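Local coordinates for ScaE cell-surface anchored scaffoldin protein (Ruminococcus flavefaciens, PDB 2ZF9) that probably anchors the cellulosome to the bacterial cell surface, its cohesin module, the part present here, binding dockerin modules of other cellulosomal proteins, at residues Q16-G21 and M171-F176; V30-S35 and E58-K63; L69-D74 and Y143-A148; P75-I80 and L131-D136. One frame throughout, in Å; residues are numbered along the deposited sequence.

Contact 1 (Q16-G21 and M171-F176); sequences QAYDAG and MQAWTF
Y18 reaches across to the helix 166-178 with its ring set about at a right angle to the side chain of Q172, the ring and amide planes nearly perpendicular. The two meet at the phenol oxygen: Q172 NE2 donates to Y18 OH over 2.9 Å in a nearly straight bond (169° at the hydrogen), and the nitrogen lies at the ring edge, in its plane. In Q172, CG stands anti to the backbone N (chi1 -173°), and the chain extended beyond it carries the amide to the phenol oxygen. Its amide oxygen, OE1, accepts from the backbone N of F159, so both ends of the amide are held. Y18 CE2 lies 3.8 Å from A173 CB, and CD1, diagonally across the ring, 3.7 Å from F176 CB. In the cohesin module this packs the loop between strands 14-15 and 33-41 against the helix. The rings of Y18 and F176 are nearly parallel (18°) but slid apart, with centroids 5.8 Å from each other and little overlap; both also meet the ring of Y149. Water 1 joins the backbones, accepting from Y18 N and donating to F176 O.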
loop_
_atom_site.group_PDB
_atom_site.type_symbol
_atom_site.label_atom_id
_atom_site.label_comp_id
_atom_site.label_asym_id
_atom_site.label_seq_id
_atom_site.Cartn_x
_atom_site.Cartn_y
_atom_site.Cartn_z
ATOM N N GLN A 16 11.654 8.303 0.413
ATOM C CA GLN A 16 12.743 8.669 1.302
ATOM C C GLN A 16 12.993 7.590 2.368
ATOM O O GLN A 16 12.068 6.859 2.739
ATOM C CB GLN A 16 12.428 10.014 1.936
ATOM C CG GLN A 16 12.311 11.129 0.875
ATOM C CD GLN A 16 11.972 12.499 1.462
ATOM O OE1 GLN A 16 12.180 12.750 2.648
ATOM N NE2 GLN A 16 11.432 13.390 0.624
ATOM N N ALA A 17 14.241 7.454 2.818
ATOM C CA ALA A 17 14.565 6.400 3.772
ATOM C C ALA A 17 13.885 6.681 5.087
ATOM O O ALA A 17 13.869 7.827 5.549
ATOM C CB ALA A 17 16.082 6.295 3.975
ATOM N N TYR A 18 13.309 5.647 5.689
ATOM C CA TYR A 18 12.744 5.773 7.014
ATOM C C TYR A 18 13.868 5.859 8.052
ATOM O O TYR A 18 14.821 5.065 8.021
ATOM C CB TYR A 18 11.903 4.544 7.318
ATOM C CG TYR A 18 11.138 4.657 8.599
ATOM C CD1 TYR A 18 9.855 5.202 8.600
ATOM C CD2 TYR A 18 11.689 4.227 9.803
ATOM C CE1 TYR A 18 9.123 5.310 9.763
ATOM C CE2 TYR A 18 10.970 4.344 11.008
ATOM C CZ TYR A 18 9.683 4.878 10.966
ATOM O OH TYR A 18 8.936 4.988 12.103
ATOM N N ASP A 19 13.727 6.784 8.995
ATOM C CA ASP A 19 14.693 6.924 10.086
ATOM C C ASP A 19 14.320 6.103 11.293
ATOM O O ASP A 19 13.495 6.523 12.096
ATOM C CB ASP A 19 14.776 8.381 10.530
ATOM C CG ASP A 19 15.785 8.591 11.659
ATOM O OD1 ASP A 19 16.589 7.666 11.959
ATOM O OD2 ASP A 19 15.763 9.693 12.230
ATOM N N ALA A 20 14.973 4.961 11.450
ATOM C CA ALA A 20 14.747 4.078 12.587
ATOM C C ALA A 20 15.584 4.455 13.829
ATOM O O ALA A 20 15.495 3.792 14.866
ATOM C CB ALA A 20 15.038 2.646 12.172
ATOM N N GLY A 21 16.396 5.507 13.729
ATOM C CA GLY A 21 17.058 6.053 14.916
ATOM C C GLY A 21 17.939 4.965 15.484
ATOM O O GLY A 21 18.658 4.290 14.719
HETATM N N MSE A 171 7.387 -1.937 15.099
HETATM C CA MSE A 171 6.645 -2.533 13.993
HETATM C C MSE A 171 6.565 -1.514 12.843
HETATM O O MSE A 171 6.601 -1.897 11.683
HETATM C CB MSE A 171 5.248 -2.995 14.457
HETATM C CG MSE A 171 4.233 -1.903 14.571
HETATM SE SE MSE A 171 2.372 -2.597 14.885
HETATM C CE MSE A 171 2.299 -4.013 14.020
ATOM N N GLN A 172 6.441 -0.222 13.162
ATOM C CA GLN A 172 6.440 0.796 12.090
ATOM C C GLN A 172 7.796 0.849 11.368
ATOM O O GLN A 172 7.853 0.921 10.141
ATOM C CB GLN A 172 6.156 2.183 12.664
ATOM C CG GLN A 172 5.977 3.266 11.605
ATOM C CD GLN A 172 5.318 4.483 12.210
ATOM O OE1 GLN A 172 4.116 4.495 12.432
ATOM N NE2 GLN A 172 6.118 5.487 12.523
ATOM N N ALA A 173 8.883 0.880 12.139
ATOM C CA ALA A 173 10.215 0.894 11.562
ATOM C C ALA A 173 10.407 -0.354 10.703
ATOM O O ALA A 173 10.930 -0.257 9.591
ATOM C CB ALA A 173 11.282 0.965 12.671
ATOM N N TRP A 174 9.979 -1.522 11.203
ATOM C CA TRP A 174 10.078 -2.735 10.389
ATOM C C TRP A 174 9.296 -2.537 9.086
ATOM O O TRP A 174 9.784 -2.861 8.007
ATOM C CB TRP A 174 9.570 -4.017 11.120
ATOM C CG TRP A 174 9.607 -5.180 10.157
ATOM C CD1 TRP A 174 8.623 -5.567 9.292
ATOM C CD2 TRP A 174 10.742 -6.018 9.887
ATOM N NE1 TRP A 174 9.074 -6.631 8.519
ATOM C CE2 TRP A 174 10.372 -6.914 8.860
ATOM C CE3 TRP A 174 12.039 -6.095 10.427
ATOM C CZ2 TRP A 174 11.255 -7.877 8.346
ATOM C CZ3 TRP A 174 12.931 -7.066 9.927
ATOM C CH2 TRP A 174 12.523 -7.958 8.916
ATOM N N THR A 175 8.071 -2.051 9.193
ATOM C CA THR A 175 7.194 -1.995 8.027
ATOM C C THR A 175 7.835 -1.195 6.875
ATOM O O THR A 175 7.881 -1.649 5.742
ATOM C CB THR A 175 5.892 -1.318 8.413
ATOM O OG1 THR A 175 5.190 -2.177 9.291
ATOM C CG2 THR A 175 4.986 -1.067 7.181
ATOM N N PHE A 176 8.333 -0.004 7.178
ATOM C CA PHE A 176 8.789 0.884 6.128
ATOM C C PHE A 176 10.230 0.610 5.711
ATOM O O PHE A 176 10.657 1.063 4.638
ATOM C CB PHE A 176 8.633 2.330 6.585
ATOM C CG PHE A 176 7.176 2.791 6.625
ATOM C CD1 PHE A 176 6.435 2.853 5.464
ATOM C CD2 PHE A 176 6.586 3.187 7.818
ATOM C CE1 PHE A 176 5.077 3.299 5.467
ATOM C CE2 PHE A 176 5.225 3.646 7.850
ATOM C CZ PHE A 176 4.485 3.693 6.664
HETATM O O HOH W 1 12.863 2.963 4.402
#

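Contact 2 (V30-S35 and E58-K63); sequences VKPTLS and EGAADK
V30 holds CG1 anti to its backbone N (chi1 -177°), which leaves CG2 anti to the carbonyl carbon, and K63 has CG anti to its own carbonyl carbon (chi1 -57°), which sets CG beside V30; both methyls of V30 face the CB-CG part of K63 from one side. V30 CG2 comes 3.8 Å from K63 CG, and CG1 lies 3.6 Å from G59 O. Replacing V30 by an alanine would probably open a gap beside the aliphatic part of K63 and leave that chain freer to turn. Further along, P32 CG rests 4.0 Å from A60 CB, and F159 adjoins both residues. Two waters fill in between the backbones: water 2 accepts from K31 N and donates to G59 O, whereas water 3 donates to K31 O and E58 O and accepts from T33 OG1. G59 has a positive phi, and a CB there would crowd K31 O. T33 and E58 make an antiparallel hydrogen-bonded pair, T33 N giving to E58 O at 2.9 Å and E58 N to T33 O at 3.0 Å. Here the pair lies at the start of strand 33-41 and the end of strand 50-58, antiparallel neighbours in the cohesin beta-sandwich.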
loop_
_atom_site.group_PDB
_atom_site.type_symbol
_atom_site.label_atom_id
_atom_site.label_comp_id
_atom_site.label_asym_id
_atom_site.label_seq_id
_atom_site.Cartn_x
_atom_site.Cartn_y
_atom_site.Cartn_z
ATOM N N VAL A 30 6.616 -7.548 16.293
ATOM C CA VAL A 30 5.602 -7.600 15.224
ATOM C C VAL A 30 6.284 -7.119 13.933
ATOM O O VAL A 30 6.926 -6.054 13.918
ATOM C CB VAL A 30 4.366 -6.733 15.523
ATOM C CG1 VAL A 30 3.310 -6.885 14.404
ATOM C CG2 VAL A 30 3.755 -7.091 16.865
ATOM N N LYS A 31 6.221 -7.945 12.897
ATOM C CA LYS A 31 6.898 -7.630 11.629
ATOM C C LYS A 31 5.870 -7.700 10.503
ATOM O O LYS A 31 5.698 -8.765 9.860
ATOM C CB LYS A 31 8.063 -8.615 11.353
ATOM C CG LYS A 31 9.320 -8.395 12.258
ATOM C CD LYS A 31 10.449 -9.351 11.834
ATOM C CE LYS A 31 11.734 -9.078 12.634
ATOM N NZ LYS A 31 11.540 -9.536 14.051
ATOM N N PRO A 32 5.139 -6.589 10.289
ATOM C CA PRO A 32 4.160 -6.566 9.200
ATOM C C PRO A 32 4.745 -6.635 7.794
ATOM O O PRO A 32 5.870 -6.199 7.543
ATOM C CB PRO A 32 3.421 -5.234 9.400
ATOM C CG PRO A 32 3.753 -4.784 10.859
ATOM C CD PRO A 32 5.173 -5.330 11.059
ATOM N N THR A 33 4.001 -7.233 6.875
ATOM C CA THR A 33 4.332 -7.109 5.476
ATOM C C THR A 33 3.171 -6.417 4.823
ATOM O O THR A 33 2.043 -6.907 4.920
ATOM C CB THR A 33 4.526 -8.482 4.790
ATOM O OG1 THR A 33 5.580 -9.189 5.460
ATOM C CG2 THR A 33 4.908 -8.302 3.333
ATOM N N LEU A 34 3.451 -5.314 4.126
ATOM C CA LEU A 34 2.439 -4.691 3.287
ATOM C C LEU A 34 2.778 -5.065 1.872
ATOM O O LEU A 34 3.945 -4.929 1.459
ATOM C CB LEU A 34 2.483 -3.171 3.420
ATOM C CG LEU A 34 2.225 -2.604 4.805
ATOM C CD1 LEU A 34 2.181 -1.073 4.705
ATOM C CD2 LEU A 34 0.926 -3.174 5.346
ATOM N N SER A 35 1.783 -5.536 1.122
ATOM C CA SER A 35 2.055 -5.951 -0.255
ATOM C C SER A 35 0.994 -5.420 -1.205
ATOM O O SER A 35 -0.190 -5.291 -0.836
ATOM C CB SER A 35 2.183 -7.487 -0.358
ATOM O OG SER A 35 1.006 -8.116 0.075
ATOM N N GLU A 58 -0.119 -8.565 6.214
ATOM C CA GLU A 58 0.087 -9.899 6.748
ATOM C C GLU A 58 0.965 -9.744 7.961
ATOM O O GLU A 58 1.812 -8.836 8.009
ATOM C CB GLU A 58 0.796 -10.765 5.697
ATOM C CG GLU A 58 0.607 -12.251 5.918
ATOM C CD GLU A 58 1.415 -13.123 4.925
ATOM O OE1 GLU A 58 1.352 -12.882 3.682
ATOM O OE2 GLU A 58 2.093 -14.056 5.414
ATOM N N GLY A 59 0.736 -10.569 8.983
ATOM C CA GLY A 59 1.649 -10.628 10.101
ATOM C C GLY A 59 1.400 -9.583 11.163
ATOM O O GLY A 59 2.232 -9.428 12.049
ATOM N N ALA A 60 0.257 -8.878 11.107
ATOM C CA ALA A 60 0.001 -7.799 12.071
ATOM C C ALA A 60 -1.372 -7.877 12.761
ATOM O O ALA A 60 -1.765 -6.913 13.414
ATOM C CB ALA A 60 0.139 -6.454 11.367
ATOM N N ALA A 61 -2.104 -8.992 12.602
ATOM C CA ALA A 61 -3.480 -9.067 13.108
ATOM C C ALA A 61 -3.493 -8.810 14.603
ATOM O O ALA A 61 -2.652 -9.330 15.320
ATOM C CB ALA A 61 -4.101 -10.428 12.789
ATOM N N ASP A 62 -4.445 -7.990 15.049
ATOM C CA ASP A 62 -4.617 -7.587 16.447
ATOM C C ASP A 62 -3.469 -6.790 17.036
ATOM O O ASP A 62 -3.395 -6.617 18.247
ATOM C CB ASP A 62 -4.984 -8.793 17.340
ATOM C CG ASP A 62 -6.176 -9.560 16.790
ATOM O OD1 ASP A 62 -7.162 -8.905 16.388
ATOM O OD2 ASP A 62 -6.112 -10.804 16.736
ATOM N N LYS A 63 -2.593 -6.259 16.182
ATOM C CA LYS A 63 -1.418 -5.516 16.694
ATOM C C LYS A 63 -1.328 -4.063 16.244
ATOM O O LYS A 63 -0.408 -3.329 16.654
ATOM C CB LYS A 63 -0.125 -6.199 16.218
ATOM C CG LYS A 63 0.013 -7.670 16.613
ATOM C CD LYS A 63 -0.016 -7.837 18.113
ATOM C CE LYS A 63 0.194 -9.319 18.494
ATOM N NZ LYS A 63 0.238 -9.375 19.997
HETATM O O HOH W 2 4.485 -10.377 12.939
HETATM O O HOH W 3 4.651 -10.265 7.918
#

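Contact 3 (L69-D74 and Y143-A148); sequences LHIQFD and YDVQVA
Strands 69-73 and 143-148 run antiparallel, their axes 159° apart and 4.6 Å at closest approach, with Q72 and Q146 as a hydrogen-bonded pair and I71-V147 and F73-V145 as non-hydrogen-bonded ones. The side chains of Q72 and Q146 repeat the backbone pairing on the same face of the sheet. Q72 NE2 donates to Q146 OE1 over 3.0 Å in a nearly straight bond, and the two amides are nearly coplanar, 22° apart. Q72 places CG between its backbone N and carbonyl carbon (chi1 63°), and from there the extended chain passes by A148, whose CB lies 3.5 Å from Q72 OE1. An alanine in place of Q72 would probably leave Q146 OE1 without this donor and uncover the methyl of A148. The other face is apolar: I71 CG2 lies 4.1 Å from V145 CG1, F73 CB 4.2 Å from V145 CG2, and these residues pack on L55, F129 and L131 of strands 50-58 and 124-132. At the strand end, D74 brings CG to the edge of the Y143 ring, 3.8 Å from CD1, with the carboxylate plane steeply inclined to the ring. Water 5 donates to D74 OD1 and accepts from D144 N, while D74 OD2 accepts from the backbone N of K76. I71, F73, V145 and V147 thus face the sandwich interior, while the other face carries the glutamine pair along with H70 and A148; there one amide N-H of Q72 is met by Q146 OE1, a bond that joins the two strands in addition to the backbone bonds.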
loop_
_atom_site.group_PDB
_atom_site.type_symbol
_atom_site.label_atom_id
_atom_site.label_comp_id
_atom_site.label_asym_id
_atom_site.label_seq_id
_atom_site.Cartn_x
_atom_site.Cartn_y
_atom_site.Cartn_z
ATOM N N LEU A 69 -0.848 5.702 4.725
ATOM C CA LEU A 69 -0.105 5.005 3.672
ATOM C C LEU A 69 -0.317 5.676 2.341
ATOM O O LEU A 69 -1.466 5.788 1.880
ATOM C CB LEU A 69 -0.502 3.540 3.616
ATOM C CG LEU A 69 -0.196 2.709 4.876
ATOM C CD1 LEU A 69 -0.882 1.359 4.747
ATOM C CD2 LEU A 69 1.318 2.494 5.060
ATOM N N HIS A 70 0.780 6.147 1.738
ATOM C CA HIS A 70 0.701 6.774 0.429
ATOM C C HIS A 70 1.004 5.736 -0.631
ATOM O O HIS A 70 2.011 5.034 -0.564
ATOM C CB HIS A 70 1.712 7.914 0.297
ATOM C CG HIS A 70 1.322 9.152 1.042
ATOM N ND1 HIS A 70 1.705 9.386 2.343
ATOM C CD2 HIS A 70 0.620 10.246 0.651
ATOM C CE1 HIS A 70 1.248 10.563 2.734
ATOM N NE2 HIS A 70 0.590 11.112 1.720
ATOM N N ILE A 71 0.130 5.636 -1.622
ATOM C CA ILE A 71 0.365 4.692 -2.695
ATOM C C ILE A 71 0.660 5.518 -3.936
ATOM O O ILE A 71 -0.100 6.422 -4.267
ATOM C CB ILE A 71 -0.906 3.806 -2.917
ATOM C CG1 ILE A 71 -1.125 2.951 -1.655
ATOM C CG2 ILE A 71 -0.771 2.930 -4.199
ATOM C CD1 ILE A 71 -2.446 2.274 -1.635
ATOM N N GLN A 72 1.769 5.223 -4.600
ATOM C CA GLN A 72 2.102 5.958 -5.819
ATOM C C GLN A 72 2.251 4.955 -6.956
ATOM O O GLN A 72 2.562 3.782 -6.709
ATOM C CB GLN A 72 3.395 6.763 -5.653
ATOM C CG GLN A 72 4.600 5.919 -5.413
ATOM C CD GLN A 72 5.848 6.752 -5.205
ATOM O OE1 GLN A 72 5.777 7.940 -4.816
ATOM N NE2 GLN A 72 7.001 6.135 -5.437
ATOM N N PHE A 73 2.018 5.415 -8.180
ATOM C CA PHE A 73 2.053 4.504 -9.327
ATOM C C PHE A 73 2.642 5.195 -10.569
ATOM O O PHE A 73 2.681 6.424 -10.675
ATOM C CB PHE A 73 0.648 3.965 -9.626
ATOM C CG PHE A 73 -0.427 5.037 -9.616
ATOM C CD1 PHE A 73 -1.177 5.300 -8.440
ATOM C CD2 PHE A 73 -0.709 5.788 -10.780
ATOM C CE1 PHE A 73 -2.163 6.299 -8.418
ATOM C CE2 PHE A 73 -1.702 6.781 -10.774
ATOM C CZ PHE A 73 -2.443 7.039 -9.568
ATOM N N ASP A 74 3.089 4.374 -11.498
ATOM C CA ASP A 74 3.590 4.846 -12.798
ATOM C C ASP A 74 2.631 5.917 -13.332
ATOM O O ASP A 74 1.440 5.648 -13.474
ATOM C CB ASP A 74 3.600 3.636 -13.756
ATOM C CG ASP A 74 4.411 3.898 -15.009
ATOM O OD1 ASP A 74 5.406 3.168 -15.233
ATOM O OD2 ASP A 74 4.061 4.854 -15.716
ATOM N N TYR A 143 4.307 -1.468 -15.172
ATOM C CA TYR A 143 3.943 -0.210 -14.507
ATOM C C TYR A 143 3.950 -0.474 -13.003
ATOM O O TYR A 143 3.108 -1.239 -12.526
ATOM C CB TYR A 143 2.529 0.181 -14.932
ATOM C CG TYR A 143 2.323 0.215 -16.429
ATOM C CD1 TYR A 143 2.669 1.360 -17.175
ATOM C CD2 TYR A 143 1.777 -0.879 -17.104
ATOM C CE1 TYR A 143 2.465 1.402 -18.570
ATOM C CE2 TYR A 143 1.570 -0.851 -18.489
ATOM C CZ TYR A 143 1.935 0.284 -19.214
ATOM O OH TYR A 143 1.745 0.322 -20.568
ATOM N N ASP A 144 4.907 0.124 -12.276
ATOM C CA ASP A 144 5.094 -0.114 -10.829
ATOM C C ASP A 144 3.977 0.556 -10.004
ATOM O O ASP A 144 3.487 1.643 -10.353
ATOM C CB ASP A 144 6.457 0.445 -10.348
ATOM C CG ASP A 144 7.630 -0.330 -10.874
ATOM O OD1 ASP A 144 7.505 -1.554 -11.050
ATOM O OD2 ASP A 144 8.680 0.291 -11.089
ATOM N N VAL A 145 3.592 -0.105 -8.911
ATOM C CA VAL A 145 2.594 0.449 -7.972
ATOM C C VAL A 145 3.163 0.178 -6.579
ATOM O O VAL A 145 3.397 -0.982 -6.205
ATOM C CB VAL A 145 1.219 -0.282 -8.169
ATOM C CG1 VAL A 145 0.140 0.282 -7.216
ATOM C CG2 VAL A 145 0.761 -0.185 -9.632
ATOM N N GLN A 146 3.347 1.255 -5.812
ATOM C CA GLN A 146 4.262 1.265 -4.694
ATOM C C GLN A 146 3.694 1.962 -3.456
ATOM O O GLN A 146 3.019 2.992 -3.550
ATOM C CB GLN A 146 5.547 2.002 -5.094
ATOM C CG GLN A 146 6.301 1.353 -6.237
ATOM C CD GLN A 146 7.553 2.147 -6.617
ATOM O OE1 GLN A 146 7.568 3.384 -6.574
ATOM N NE2 GLN A 146 8.589 1.438 -6.992
ATOM N N VAL A 147 4.045 1.426 -2.291
ATOM C CA VAL A 147 3.966 2.212 -1.046
ATOM C C VAL A 147 5.188 3.102 -0.965
ATOM O O VAL A 147 6.301 2.630 -1.148
ATOM C CB VAL A 147 3.957 1.302 0.218
ATOM C CG1 VAL A 147 3.957 2.203 1.524
ATOM C CG2 VAL A 147 2.714 0.359 0.181
ATOM N N ALA A 148 4.981 4.385 -0.686
ATOM C CA ALA A 148 6.082 5.349 -0.616
ATOM C C ALA A 148 6.105 5.985 0.778
ATOM O O ALA A 148 5.054 6.178 1.368
ATOM C CB ALA A 148 5.877 6.449 -1.685
HETATM O O HOH W 4 3.186 5.363 3.085
HETATM O O HOH W 5 6.756 1.867 -13.481
#

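Contact 4 (P75-I80 and L131-D136); sequences PKLKLI and LQVPAD
L131, Q132 and L77 bury the most surface here. L131 sends its two methyls to different leucines: CD1 meets L77 CD1 at 3.7 Å, the side chains crossing at about a right angle, and CD2 lies 3.7 Å from L79 CA, with L79 CD1 close by. The second methyl of L77, CD2, comes 3.9 Å from V133 CA and also touches P134 CD. V145 and I185 each touch both L77 and L131. Q132 stands on the opposite face from L131. Its CB is 3.8 Å from I80 CG1, and the extended chain carries OE1 to 3.7 Å from I80 CD1. Water 7 donates to Q132 OE1 and accepts from K78 NZ, while Q132 NE2 gives its hydrogen to N48 O, so both polar amide atoms are engaged. P134 lays its ring against K76 O, which also takes a hydrogen from water 6; that water donates to Q132 O as well. Backbone bonds from K78 N to Q132 O (3.2 Å) and from Q132 N to K78 O (2.7 Å) complete an antiparallel hydrogen-bonded pair. This is a short edge pairing in a beta-sandwich, where strand 78-79 joins the end of strand 124-132.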
loop_
_atom_site.group_PDB
_atom_site.type_symbol
_atom_site.label_atom_id
_atom_site.label_comp_id
_atom_site.label_asym_id
_atom_site.label_seq_id
_atom_site.Cartn_x
_atom_site.Cartn_y
_atom_site.Cartn_z
ATOM N N PRO A 75 3.137 7.136 -13.641
ATOM C CA PRO A 75 2.295 8.242 -14.113
ATOM C C PRO A 75 1.515 7.917 -15.411
ATOM O O PRO A 75 0.569 8.593 -15.737
ATOM C CB PRO A 75 3.304 9.375 -14.374
ATOM C CG PRO A 75 4.512 9.002 -13.644
ATOM C CD PRO A 75 4.564 7.514 -13.617
ATOM N N LYS A 76 1.886 6.863 -16.120
ATOM C CA LYS A 76 1.101 6.452 -17.287
ATOM C C LYS A 76 -0.209 5.769 -16.916
ATOM O O LYS A 76 -1.094 5.601 -17.776
ATOM C CB LYS A 76 1.911 5.481 -18.156
ATOM C CG LYS A 76 2.951 6.185 -18.985
ATOM C CD LYS A 76 3.904 5.197 -19.622
ATOM C CE LYS A 76 4.914 5.971 -20.429
ATOM N NZ LYS A 76 5.902 5.072 -21.065
ATOM N N LEU A 77 -0.310 5.305 -15.670
ATOM C CA LEU A 77 -1.561 4.667 -15.190
ATOM C C LEU A 77 -2.484 5.749 -14.697
ATOM O O LEU A 77 -2.021 6.815 -14.320
ATOM C CB LEU A 77 -1.285 3.688 -14.044
ATOM C CG LEU A 77 -0.386 2.463 -14.272
ATOM C CD1 LEU A 77 -0.230 1.672 -12.953
ATOM C CD2 LEU A 77 -0.973 1.553 -15.355
ATOM N N LYS A 78 -3.785 5.488 -14.699
ATOM C CA LYS A 78 -4.759 6.453 -14.197
ATOM C C LYS A 78 -5.602 5.816 -13.098
ATOM O O LYS A 78 -6.125 4.718 -13.300
ATOM C CB LYS A 78 -5.675 6.873 -15.344
ATOM C CG LYS A 78 -6.603 8.037 -15.045
ATOM C CD LYS A 78 -7.570 8.233 -16.258
ATOM C CE LYS A 78 -8.729 9.192 -15.949
ATOM N NZ LYS A 78 -9.885 8.907 -16.844
ATOM N N LEU A 79 -5.737 6.506 -11.972
ATOM C CA LEU A 79 -6.604 6.069 -10.858
ATOM C C LEU A 79 -8.059 6.331 -11.210
ATOM O O LEU A 79 -8.445 7.469 -11.484
ATOM C CB LEU A 79 -6.248 6.799 -9.565
ATOM C CG LEU A 79 -7.005 6.419 -8.272
ATOM C CD1 LEU A 79 -6.692 4.976 -7.800
ATOM C CD2 LEU A 79 -6.628 7.396 -7.190
ATOM N N ILE A 80 -8.862 5.279 -11.169
ATOM C CA ILE A 80 -10.265 5.371 -11.539
ATOM C C ILE A 80 -11.214 5.391 -10.304
ATOM O O ILE A 80 -11.396 4.364 -9.674
ATOM C CB ILE A 80 -10.647 4.218 -12.466
ATOM C CG1 ILE A 80 -9.710 4.146 -13.700
ATOM C CG2 ILE A 80 -12.131 4.304 -12.889
ATOM C CD1 ILE A 80 -9.628 5.477 -14.531
ATOM N N LEU A 131 -6.751 0.892 -11.212
ATOM C CA LEU A 131 -5.837 1.636 -12.057
ATOM C C LEU A 131 -6.097 1.228 -13.487
ATOM O O LEU A 131 -6.284 0.047 -13.779
ATOM C CB LEU A 131 -4.359 1.350 -11.688
ATOM C CG LEU A 131 -3.934 1.880 -10.315
ATOM C CD1 LEU A 131 -2.505 1.470 -9.989
ATOM C CD2 LEU A 131 -4.070 3.396 -10.269
ATOM N N GLN A 132 -6.123 2.210 -14.375
ATOM C CA GLN A 132 -6.324 1.912 -15.779
ATOM C C GLN A 132 -5.010 1.993 -16.596
ATOM O O GLN A 132 -4.241 2.947 -16.506
ATOM C CB GLN A 132 -7.439 2.788 -16.370
ATOM C CG GLN A 132 -7.734 2.474 -17.866
ATOM C CD GLN A 132 -8.872 3.318 -18.422
ATOM O OE1 GLN A 132 -8.999 4.492 -18.087
ATOM N NE2 GLN A 132 -9.706 2.714 -19.288
ATOM N N VAL A 133 -4.771 0.947 -17.358
ATOM C CA VAL A 133 -3.576 0.781 -18.197
ATOM C C VAL A 133 -3.741 1.627 -19.468
ATOM O O VAL A 133 -4.856 1.770 -19.972
ATOM C CB VAL A 133 -3.452 -0.714 -18.532
ATOM C CG1 VAL A 133 -2.327 -0.996 -19.518
ATOM C CG2 VAL A 133 -3.259 -1.518 -17.241
ATOM N N PRO A 134 -2.659 2.256 -19.954
ATOM C CA PRO A 134 -2.826 3.121 -21.154
ATOM C C PRO A 134 -3.165 2.383 -22.453
ATOM O O PRO A 134 -2.941 1.179 -22.584
ATOM C CB PRO A 134 -1.465 3.808 -21.289
ATOM C CG PRO A 134 -0.502 2.920 -20.542
ATOM C CD PRO A 134 -1.282 2.299 -19.420
ATOM N N ALA A 135 -3.703 3.120 -23.421
ATOM C CA ALA A 135 -4.141 2.519 -24.677
ATOM C C ALA A 135 -2.939 1.959 -25.475
ATOM O O ALA A 135 -3.093 1.057 -26.295
ATOM C CB ALA A 135 -4.963 3.537 -25.505
ATOM N N ASP A 136 -1.733 2.427 -25.174
ATOM C CA ASP A 136 -0.561 2.003 -25.939
ATOM C C ASP A 136 0.214 0.845 -25.328
ATOM O O ASP A 136 1.294 0.521 -25.810
ATOM C CB ASP A 136 0.370 3.212 -26.208
ATOM C CG ASP A 136 0.965 3.804 -24.934
ATOM O OD1 ASP A 136 0.425 3.542 -23.837
ATOM O OD2 ASP A 136 1.974 4.544 -25.033
HETATM O O HOH W 6 -3.731 4.996 -18.348
HETATM O O HOH W 7 -10.823 6.355 -18.217
#

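How the contacts relate
Contacts 2, 3 and 4 lie within the loop closed by contact 1, which ties the region before strand 33-41 to helix 166-178. Contacts 1 and 2 meet where T175 OG1 approaches P32 CG (3.4 Å) and M171 packs on V30. F176 CZ, 3.7 Å from L69 CD2, leads from the helix into contact 3, and L34 CD1 touches the same L69 CD2 from contact 2 at 3.7 Å. Contact 4 sits beyond contact 3, with centres about 13 Å apart; V145 CG2 lies 3.7 Å from L131 CD1. Contacts 1 and 4, centres about 30 Å apart, fall on opposite sides of the chain's centre, and contact 3 touches both.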